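Local structure of beta-galactosidase (Geobacillus stearothermophilus, 4OIF) at the interface of chains A and B. The protein hydrolyses beta-D-galactosides as an intracellular family 42 glycoside hydrolase, probably releasing terminal non-reducing galactose, and assembles as a homotrimer. Numbering follows the deposited sequence. Chains: chain A/B, Beta-galactosidase.

The interface of chains A and B. Residues chain A 516, 528, 530, 560; chain B 380, 382.
B:Arg382 and A:Glu528 meet tip to tip across the subunit boundary, in a salt bridge that is also a hydrogen bond: the guanidinium nitrogen NH2 of B:Arg382 lies 2.8 Å from the carboxylate oxygen OE1 of A:Glu528. The geometry is uneven on the two sides. OE1 sits at the guanidinium edge, almost in its plane, whereas NH2 approaches from above the carboxylate, the two planes standing 72° apart, so this is a one-nitrogen contact and not a parallel two-pronged pair. The arginine reaches A:Glu528 because its chain is extended from CG to NE (chi2 -170°, chi3 -179°).

Its other terminal nitrogen is steered from its own chain: NH1 of B:Arg382 is 3.3 Å from OD2 of B:Asp380, a long salt bridge and hydrogen bond, met on the anti side of that carboxylate but tilted out of its plane. The same aspartate receives the backbone N of B:Arg382 at OD1, 3.0 Å away, which ties the start and the tip of the arginine to one carboxylate. An alanine in place of B:Arg382 would probably leave the carboxylates of A:Glu528 and B:Asp380 without their shared positive mate and open a gap between the subunits.

The tight part is at A:Gly516, whose backbone N lies 3.3 Å from CA of B:Asp380; CB of the aspartate also meets CA of the glycine. The looser side is water-mediated. Water 2 joins NH1 of B:Arg382 to OE1 of A:Glu528, and water 1 lies 2.9 Å from both OD2 of B:Asp380 and the carbonyl O of A:Ile530. A:Lys560 is poorly ordered; its NZ, modelled 4.3 Å from NH2 of B:Arg382, makes no firm contact.

In chain A, strands 527-534 and 555-561 supply A:Glu528, A:Ile530 and A:Lys560 from the trimerisation domain, with A:Gly516 on a loop; chain B contributes a loop of its catalytic region. The patch belongs to a trimer interface, and its centre lies about 43 Å from A:Glu158, the probable proton donor.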
loop_
_atom_site.group_PDB
_atom_site.type_symbol
_atom_site.label_atom_id
_atom_site.label_comp_id
_atom_site.label_asym_id
_atom_site.label_seq_id
_atom_site.Cartn_x
_atom_site.Cartn_y
_atom_site.Cartn_z
ATOM N N GLY A 516 29.452 -26.221 8.164
ATOM C CA GLY A 516 30.408 -25.201 7.816
ATOM C C GLY A 516 30.496 -25.049 6.320
ATOM O O GLY A 516 29.885 -25.787 5.559
ATOM N N GLU A 528 36.675 -18.758 5.992
ATOM C CA GLU A 528 35.248 -19.059 5.851
ATOM C C GLU A 528 34.395 -18.051 6.598
ATOM O O GLU A 528 34.830 -17.467 7.597
ATOM C CB GLU A 528 34.932 -20.472 6.334
ATOM C CG GLU A 528 35.379 -20.782 7.745
ATOM C CD GLU A 528 35.113 -22.233 8.122
ATOM O OE1 GLU A 528 33.995 -22.734 7.856
ATOM O OE2 GLU A 528 36.029 -22.876 8.675
ATOM N N ILE A 530 31.451 -17.124 9.153
ATOM C CA ILE A 530 30.700 -17.854 10.164
ATOM C C ILE A 530 29.438 -17.129 10.599
ATOM O O ILE A 530 28.577 -17.734 11.220
ATOM C CB ILE A 530 31.561 -18.171 11.400
ATOM C CG1 ILE A 530 31.976 -16.900 12.127
ATOM C CG2 ILE A 530 32.795 -18.961 10.991
ATOM C CD1 ILE A 530 32.884 -17.176 13.317
ATOM N N LYS A 560 36.423 -16.379 9.740
ATOM C CA LYS A 560 37.469 -17.225 10.304
ATOM C C LYS A 560 38.619 -17.422 9.300
ATOM O O LYS A 560 38.412 -17.962 8.212
ATOM C CB LYS A 560 36.871 -18.575 10.704
ATOM C CG LYS A 560 37.838 -19.566 11.334
ATOM C CD LYS A 560 37.147 -20.917 11.489
ATOM C CE LYS A 560 37.815 -21.817 12.512
ATOM N NZ LYS A 560 36.951 -23.008 12.774
ATOM N N ASP B 380 26.146 -25.257 10.707
ATOM C CA ASP B 380 27.541 -25.672 10.758
ATOM C C ASP B 380 27.762 -26.780 11.775
ATOM O O ASP B 380 28.823 -27.404 11.789
ATOM C CB ASP B 380 28.469 -24.480 11.069
ATOM C CG ASP B 380 28.157 -23.808 12.405
ATOM O OD1 ASP B 380 27.324 -24.324 13.175
ATOM O OD2 ASP B 380 28.761 -22.759 12.696
ATOM N N ARG B 382 28.306 -26.631 14.838
ATOM C CA ARG B 382 29.435 -26.286 15.695
ATOM C C ARG B 382 29.019 -25.946 17.112
ATOM O O ARG B 382 27.937 -25.390 17.334
ATOM C CB ARG B 382 30.207 -25.097 15.119
ATOM C CG ARG B 382 31.079 -25.397 13.919
ATOM C CD ARG B 382 31.948 -24.202 13.643
ATOM N NE ARG B 382 32.809 -24.379 12.484
ATOM C CZ ARG B 382 32.651 -23.730 11.339
ATOM N NH1 ARG B 382 31.657 -22.861 11.203
ATOM N NH2 ARG B 382 33.482 -23.953 10.335
HETATM O O HOH W 1 28.678 -20.630 10.735
HETATM O O HOH W 2 31.255 -21.398 8.469
#